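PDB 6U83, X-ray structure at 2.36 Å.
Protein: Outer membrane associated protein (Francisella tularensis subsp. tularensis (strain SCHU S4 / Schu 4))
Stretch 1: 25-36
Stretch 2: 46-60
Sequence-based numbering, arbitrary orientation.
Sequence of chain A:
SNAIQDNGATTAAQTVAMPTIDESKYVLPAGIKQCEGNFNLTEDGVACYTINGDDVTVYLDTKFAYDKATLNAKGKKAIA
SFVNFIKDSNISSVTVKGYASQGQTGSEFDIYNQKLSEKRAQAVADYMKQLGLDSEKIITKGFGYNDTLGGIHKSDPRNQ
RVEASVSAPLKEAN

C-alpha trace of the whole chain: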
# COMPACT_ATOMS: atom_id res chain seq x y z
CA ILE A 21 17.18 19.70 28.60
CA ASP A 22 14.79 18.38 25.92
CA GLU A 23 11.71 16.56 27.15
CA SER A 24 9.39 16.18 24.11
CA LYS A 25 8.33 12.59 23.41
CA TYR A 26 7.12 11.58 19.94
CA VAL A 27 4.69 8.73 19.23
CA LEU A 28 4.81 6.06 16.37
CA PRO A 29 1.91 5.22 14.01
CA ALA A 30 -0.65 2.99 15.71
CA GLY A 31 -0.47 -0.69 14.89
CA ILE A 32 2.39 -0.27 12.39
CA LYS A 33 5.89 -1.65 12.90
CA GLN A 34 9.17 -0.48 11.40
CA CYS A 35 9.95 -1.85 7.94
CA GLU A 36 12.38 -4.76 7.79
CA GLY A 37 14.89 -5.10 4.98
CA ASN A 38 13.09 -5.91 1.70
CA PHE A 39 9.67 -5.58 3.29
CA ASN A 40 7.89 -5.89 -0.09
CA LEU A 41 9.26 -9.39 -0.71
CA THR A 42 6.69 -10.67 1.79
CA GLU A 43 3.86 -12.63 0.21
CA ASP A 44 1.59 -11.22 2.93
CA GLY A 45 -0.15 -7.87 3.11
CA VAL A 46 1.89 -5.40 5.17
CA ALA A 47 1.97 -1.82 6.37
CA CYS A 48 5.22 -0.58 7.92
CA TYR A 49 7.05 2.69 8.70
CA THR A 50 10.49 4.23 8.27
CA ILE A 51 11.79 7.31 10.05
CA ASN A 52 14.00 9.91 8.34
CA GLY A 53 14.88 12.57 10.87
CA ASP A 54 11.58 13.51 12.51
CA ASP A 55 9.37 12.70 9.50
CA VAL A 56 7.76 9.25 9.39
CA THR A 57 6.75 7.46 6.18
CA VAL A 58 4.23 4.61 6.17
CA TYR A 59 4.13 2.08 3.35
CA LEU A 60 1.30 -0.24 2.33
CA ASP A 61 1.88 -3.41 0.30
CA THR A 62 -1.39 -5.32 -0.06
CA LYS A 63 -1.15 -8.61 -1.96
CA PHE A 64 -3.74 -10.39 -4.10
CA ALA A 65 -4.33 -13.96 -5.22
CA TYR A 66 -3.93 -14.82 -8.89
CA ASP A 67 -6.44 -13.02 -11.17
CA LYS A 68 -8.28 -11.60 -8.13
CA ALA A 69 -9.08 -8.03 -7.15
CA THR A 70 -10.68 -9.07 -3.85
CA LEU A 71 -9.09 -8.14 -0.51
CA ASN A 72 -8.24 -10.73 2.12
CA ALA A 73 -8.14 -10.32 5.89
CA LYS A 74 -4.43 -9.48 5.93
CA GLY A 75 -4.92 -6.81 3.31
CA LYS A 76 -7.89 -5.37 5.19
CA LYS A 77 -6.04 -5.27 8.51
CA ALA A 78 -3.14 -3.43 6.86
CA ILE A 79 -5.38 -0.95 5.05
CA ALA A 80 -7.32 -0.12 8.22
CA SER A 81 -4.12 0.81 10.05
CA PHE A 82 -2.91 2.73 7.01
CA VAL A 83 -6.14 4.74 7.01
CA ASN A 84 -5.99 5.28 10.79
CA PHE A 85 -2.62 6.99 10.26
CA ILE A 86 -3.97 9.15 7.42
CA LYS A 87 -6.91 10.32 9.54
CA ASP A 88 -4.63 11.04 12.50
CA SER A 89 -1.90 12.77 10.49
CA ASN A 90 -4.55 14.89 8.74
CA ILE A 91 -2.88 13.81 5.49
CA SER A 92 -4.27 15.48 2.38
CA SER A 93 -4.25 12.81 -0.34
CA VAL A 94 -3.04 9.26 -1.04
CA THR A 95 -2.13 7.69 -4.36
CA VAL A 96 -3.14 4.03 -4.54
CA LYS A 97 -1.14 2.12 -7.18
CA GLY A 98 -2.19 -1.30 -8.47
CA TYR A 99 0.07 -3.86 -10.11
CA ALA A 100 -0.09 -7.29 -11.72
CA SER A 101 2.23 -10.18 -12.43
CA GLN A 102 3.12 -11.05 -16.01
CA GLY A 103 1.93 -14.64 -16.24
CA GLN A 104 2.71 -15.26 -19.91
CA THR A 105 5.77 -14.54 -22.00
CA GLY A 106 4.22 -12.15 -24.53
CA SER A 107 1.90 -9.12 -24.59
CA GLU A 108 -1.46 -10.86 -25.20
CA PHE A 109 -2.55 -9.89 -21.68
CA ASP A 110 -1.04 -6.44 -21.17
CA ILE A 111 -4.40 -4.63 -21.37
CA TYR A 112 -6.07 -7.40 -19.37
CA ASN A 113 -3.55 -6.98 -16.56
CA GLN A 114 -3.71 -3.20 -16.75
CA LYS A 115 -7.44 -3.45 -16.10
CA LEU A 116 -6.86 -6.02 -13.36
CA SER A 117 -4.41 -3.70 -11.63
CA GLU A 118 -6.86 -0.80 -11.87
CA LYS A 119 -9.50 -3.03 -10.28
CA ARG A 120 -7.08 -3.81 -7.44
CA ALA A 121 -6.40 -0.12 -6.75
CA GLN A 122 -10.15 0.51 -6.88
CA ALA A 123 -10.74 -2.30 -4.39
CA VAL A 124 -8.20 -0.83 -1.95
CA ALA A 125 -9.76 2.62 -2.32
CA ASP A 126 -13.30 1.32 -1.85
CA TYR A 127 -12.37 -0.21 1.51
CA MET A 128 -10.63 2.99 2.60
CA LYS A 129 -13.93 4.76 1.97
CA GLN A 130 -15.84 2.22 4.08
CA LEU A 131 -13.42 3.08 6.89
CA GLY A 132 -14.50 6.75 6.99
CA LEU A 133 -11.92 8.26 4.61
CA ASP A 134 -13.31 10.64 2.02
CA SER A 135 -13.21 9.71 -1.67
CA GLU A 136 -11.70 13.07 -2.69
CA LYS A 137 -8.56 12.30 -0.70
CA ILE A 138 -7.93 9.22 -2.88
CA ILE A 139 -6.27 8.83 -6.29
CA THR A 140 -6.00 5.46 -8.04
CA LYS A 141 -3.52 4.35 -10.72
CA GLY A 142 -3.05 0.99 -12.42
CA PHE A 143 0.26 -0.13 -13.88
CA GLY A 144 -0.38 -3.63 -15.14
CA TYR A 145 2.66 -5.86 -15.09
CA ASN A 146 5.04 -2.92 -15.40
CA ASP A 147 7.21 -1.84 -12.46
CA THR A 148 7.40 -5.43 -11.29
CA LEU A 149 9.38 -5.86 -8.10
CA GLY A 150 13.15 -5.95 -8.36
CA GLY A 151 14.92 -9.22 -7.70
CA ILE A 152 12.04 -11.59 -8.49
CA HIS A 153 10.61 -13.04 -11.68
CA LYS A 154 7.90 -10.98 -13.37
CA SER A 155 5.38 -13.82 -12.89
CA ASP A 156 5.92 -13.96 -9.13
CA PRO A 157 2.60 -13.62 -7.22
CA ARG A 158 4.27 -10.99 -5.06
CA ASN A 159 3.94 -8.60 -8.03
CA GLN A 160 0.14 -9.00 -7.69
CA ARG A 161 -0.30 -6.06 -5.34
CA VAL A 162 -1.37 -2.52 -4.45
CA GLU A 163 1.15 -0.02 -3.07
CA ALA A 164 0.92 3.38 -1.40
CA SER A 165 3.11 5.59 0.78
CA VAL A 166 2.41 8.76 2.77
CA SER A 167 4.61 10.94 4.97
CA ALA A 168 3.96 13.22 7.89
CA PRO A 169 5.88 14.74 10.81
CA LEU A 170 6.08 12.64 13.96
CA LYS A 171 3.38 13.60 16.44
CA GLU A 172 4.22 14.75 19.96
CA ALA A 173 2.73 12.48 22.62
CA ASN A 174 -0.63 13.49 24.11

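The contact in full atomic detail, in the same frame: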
# COMPACT_ATOMS: atom_id res chain seq x y z
N LYS A 25 8.40 14.00 23.77
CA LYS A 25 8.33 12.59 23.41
C LYS A 25 7.38 12.43 22.22
O LYS A 25 6.23 12.88 22.27
CB LYS A 25 7.87 11.74 24.60
CG LYS A 25 6.81 12.38 25.48
CD LYS A 25 6.88 11.87 26.92
CE LYS A 25 5.79 12.50 27.80
NZ LYS A 25 6.03 12.29 29.26
N TYR A 26 7.88 11.80 21.15
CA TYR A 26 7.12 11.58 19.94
C TYR A 26 6.58 10.16 19.89
O TYR A 26 7.19 9.22 20.41
CB TYR A 26 7.98 11.87 18.70
CG TYR A 26 8.44 13.31 18.61
CD1 TYR A 26 7.68 14.26 17.95
CD2 TYR A 26 9.64 13.72 19.19
CE1 TYR A 26 8.10 15.59 17.86
CE2 TYR A 26 10.06 15.04 19.11
CZ TYR A 26 9.29 15.98 18.44
OH TYR A 26 9.71 17.30 18.36
N VAL A 27 5.42 9.99 19.26
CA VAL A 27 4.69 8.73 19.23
C VAL A 27 4.59 8.24 17.78
O VAL A 27 4.38 9.04 16.86
CB VAL A 27 3.29 8.90 19.88
CG1 VAL A 27 2.44 9.90 19.12
CG2 VAL A 27 2.57 7.56 20.02
N LEU A 28 4.76 6.87 17.58
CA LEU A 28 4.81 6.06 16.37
C LEU A 28 3.41 5.70 15.87
O LEU A 28 2.47 5.60 16.67
CB LEU A 28 5.60 4.78 16.62
CG LEU A 28 7.11 4.99 16.68
CD1 LEU A 28 7.80 3.74 17.19
CD2 LEU A 28 7.64 5.37 15.31
N PRO A 29 3.25 5.51 14.56
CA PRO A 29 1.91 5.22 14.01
C PRO A 29 1.31 3.95 14.60
O PRO A 29 1.97 2.92 14.72
CB PRO A 29 2.17 5.07 12.50
CG PRO A 29 3.65 5.07 12.32
CD PRO A 29 4.24 5.77 13.50
N ALA A 30 0.03 4.05 14.97
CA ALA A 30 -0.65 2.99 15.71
C ALA A 30 -0.75 1.71 14.90
O ALA A 30 -1.24 1.71 13.77
CB ALA A 30 -2.05 3.46 16.13
N GLY A 31 -0.32 0.61 15.50
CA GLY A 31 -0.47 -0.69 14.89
C GLY A 31 0.47 -0.99 13.75
O GLY A 31 0.32 -2.02 13.08
N ILE A 32 1.46 -0.13 13.51
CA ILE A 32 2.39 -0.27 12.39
C ILE A 32 3.80 -0.41 12.94
O ILE A 32 4.22 0.38 13.79
CB ILE A 32 2.29 0.94 11.45
CG1 ILE A 32 0.84 1.18 11.04
CG2 ILE A 32 3.15 0.70 10.26
CD1 ILE A 32 0.58 2.54 10.38
N LYS A 33 4.54 -1.39 12.44
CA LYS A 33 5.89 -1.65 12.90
C LYS A 33 6.90 -1.17 11.86
O LYS A 33 6.56 -0.96 10.70
CB LYS A 33 6.09 -3.14 13.18
CG LYS A 33 4.93 -3.78 13.94
CD LYS A 33 4.60 -3.02 15.22
CE LYS A 33 3.78 -3.86 16.20
NZ LYS A 33 4.42 -3.84 17.56
N GLN A 34 8.14 -1.00 12.30
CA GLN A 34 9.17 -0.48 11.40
C GLN A 34 9.47 -1.48 10.29
O GLN A 34 9.49 -2.69 10.52
CB GLN A 34 10.45 -0.18 12.18
CG GLN A 34 11.57 0.39 11.33
CD GLN A 34 12.84 0.60 12.12
OE1 GLN A 34 13.55 -0.35 12.43
NE2 GLN A 34 13.12 1.85 12.47
N CYS A 35 9.69 -0.98 9.08
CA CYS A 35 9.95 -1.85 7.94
C CYS A 35 11.26 -2.61 8.12
O CYS A 35 12.28 -2.03 8.47
CB CYS A 35 10.01 -1.05 6.63
SG CYS A 35 8.47 -0.21 6.10
N GLU A 36 11.21 -3.91 7.88
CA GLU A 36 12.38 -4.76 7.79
C GLU A 36 13.03 -4.60 6.41
O GLU A 36 12.44 -4.05 5.49
CB GLU A 36 11.99 -6.22 8.01
CG GLU A 36 10.90 -6.69 7.06
CD GLU A 36 10.71 -8.21 7.04
OE1 GLU A 36 11.09 -8.88 8.03
OE2 GLU A 36 10.18 -8.72 6.03
N VAL A 46 1.16 -6.07 4.09
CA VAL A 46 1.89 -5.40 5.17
C VAL A 46 1.74 -3.89 5.07
O VAL A 46 1.57 -3.32 3.99
CB VAL A 46 3.39 -5.77 5.20
CG1 VAL A 46 4.17 -4.93 4.20
CG2 VAL A 46 3.94 -5.62 6.62
N ALA A 47 1.80 -3.25 6.23
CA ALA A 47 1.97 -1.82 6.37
C ALA A 47 3.08 -1.59 7.39
O ALA A 47 3.02 -2.13 8.50
CB ALA A 47 0.67 -1.14 6.81
N CYS A 48 4.10 -0.82 7.02
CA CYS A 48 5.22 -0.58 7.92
C CYS A 48 5.70 0.87 7.77
O CYS A 48 5.26 1.60 6.86
CB CYS A 48 6.33 -1.61 7.67
SG CYS A 48 7.03 -1.68 5.99
N TYR A 49 6.57 1.31 8.68
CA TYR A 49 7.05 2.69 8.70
C TYR A 49 8.58 2.75 8.64
O TYR A 49 9.27 1.84 9.12
CB TYR A 49 6.57 3.48 9.95
CG TYR A 49 7.17 3.02 11.27
CD1 TYR A 49 8.44 3.43 11.67
CD2 TYR A 49 6.46 2.19 12.13
CE1 TYR A 49 8.99 3.01 12.86
CE2 TYR A 49 7.01 1.77 13.33
CZ TYR A 49 8.26 2.18 13.69
OH TYR A 49 8.81 1.76 14.88
N THR A 50 9.10 3.83 8.06
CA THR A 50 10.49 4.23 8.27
C THR A 50 10.52 5.65 8.80
O THR A 50 9.61 6.44 8.56
CB THR A 50 11.34 4.17 7.00
OG1 THR A 50 11.02 5.29 6.17
CG2 THR A 50 11.09 2.89 6.24
N ILE A 51 11.58 5.97 9.53
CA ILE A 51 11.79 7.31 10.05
C ILE A 51 13.01 7.88 9.34
O ILE A 51 14.00 7.18 9.13
CB ILE A 51 11.98 7.31 11.57
CG1 ILE A 51 10.77 6.67 12.25
CG2 ILE A 51 12.18 8.72 12.09
CD1 ILE A 51 11.07 6.22 13.68
N ASN A 52 12.91 9.15 8.95
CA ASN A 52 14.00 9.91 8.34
C ASN A 52 13.99 11.26 9.04
O ASN A 52 13.16 12.12 8.73
CB ASN A 52 13.83 10.03 6.83
CG ASN A 52 13.94 8.69 6.13
OD1 ASN A 52 15.04 8.18 5.92
ND2 ASN A 52 12.79 8.10 5.76
N GLY A 53 14.88 11.41 10.01
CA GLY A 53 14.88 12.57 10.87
C GLY A 53 13.74 12.53 11.87
O GLY A 53 13.72 11.71 12.78
N ASP A 54 12.78 13.45 11.69
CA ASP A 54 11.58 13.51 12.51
C ASP A 54 10.32 13.31 11.68
O ASP A 54 9.21 13.41 12.21
CB ASP A 54 11.51 14.85 13.26
CG ASP A 54 12.05 14.77 14.69
OD1 ASP A 54 11.25 14.54 15.63
OD2 ASP A 54 13.27 14.94 14.89
N ASP A 55 10.48 13.02 10.38
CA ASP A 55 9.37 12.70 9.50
C ASP A 55 9.25 11.19 9.38
O ASP A 55 10.26 10.49 9.18
CB ASP A 55 9.56 13.32 8.11
CG ASP A 55 9.75 14.83 8.15
OD1 ASP A 55 9.74 15.44 7.06
OD2 ASP A 55 9.91 15.39 9.25
N VAL A 56 8.03 10.68 9.50
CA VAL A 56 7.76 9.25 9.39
C VAL A 56 7.07 9.01 8.05
O VAL A 56 6.31 9.85 7.57
CB VAL A 56 6.92 8.74 10.58
CG1 VAL A 56 5.56 9.41 10.64
CG2 VAL A 56 6.77 7.23 10.52
N THR A 57 7.37 7.86 7.43
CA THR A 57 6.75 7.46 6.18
C THR A 57 6.19 6.06 6.37
O THR A 57 6.91 5.15 6.79
CB THR A 57 7.75 7.47 5.02
OG1 THR A 57 8.34 8.77 4.91
CG2 THR A 57 7.04 7.12 3.71
N VAL A 58 4.91 5.89 6.04
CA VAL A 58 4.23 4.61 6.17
C VAL A 58 4.01 4.05 4.77
O VAL A 58 3.59 4.77 3.86
CB VAL A 58 2.90 4.75 6.93
CG1 VAL A 58 2.20 3.40 7.03
CG2 VAL A 58 3.14 5.29 8.32
N TYR A 59 4.34 2.78 4.60
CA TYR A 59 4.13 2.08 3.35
C TYR A 59 3.01 1.06 3.51
O TYR A 59 2.79 0.54 4.60
CB TYR A 59 5.39 1.36 2.89
CG TYR A 59 6.53 2.28 2.66
CD1 TYR A 59 7.35 2.69 3.70
CD2 TYR A 59 6.79 2.76 1.39
CE1 TYR A 59 8.40 3.54 3.48
CE2 TYR A 59 7.84 3.62 1.16
CZ TYR A 59 8.64 4.01 2.20
OH TYR A 59 9.69 4.87 1.96
N LEU A 60 2.33 0.78 2.40
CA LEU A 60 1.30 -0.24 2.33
C LEU A 60 1.59 -1.12 1.13
O LEU A 60 1.72 -0.63 0.01
CB LEU A 60 -0.08 0.40 2.19
CG LEU A 60 -1.26 -0.53 1.96
CD1 LEU A 60 -1.80 -0.98 3.28
CD2 LEU A 60 -2.32 0.20 1.14

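Stretch 2 is a beta hairpin, 46-52 and 55-60, turning at Asn52 to Asp55. Stretch 1 is mostly irregular and lies along the hairpin, pairing briefly with the strand 46-52. There the chains run parallel. Tyr49 N donates to Lys33 O at 3.0 Å, and Cys35 N donates to Tyr49 O at 2.9 Å, so Tyr49 is held through both backbone polar atoms.

A disulfide locks this end: Cys35 SG to Cys48 SG is 2.1 Å, with chi3 of 91°. Cys35 SG also lies 3.9 Å from Tyr59 CD1.

The Tyr49 ring is the main bump. Stretch 1 wraps it on both faces. Leu28 CD2 sits over one face, 3.6 Å from Tyr49 CZ. Gln34 covers the opposite face with its aliphatic CB, also 3.6 Å from Tyr49 CZ. Ile32 O meets the ring edge, 3.2 Å from Tyr49 CE2. A flat ring suits this narrow slot.

The turn from Pro29 to Ile32 sends two apolar side chains toward the hairpin. Pro29 CG fits between Tyr49 CD2 and Val58 CG2, 4.0 Å from each. Ile32 spreads its branches: CG2 packs 3.4 Å from Cys48 CA, while CD1 reaches Val58 CG1 at 3.8 Å. Both residues are buried. Gly31, with positive phi, stays outside this packing.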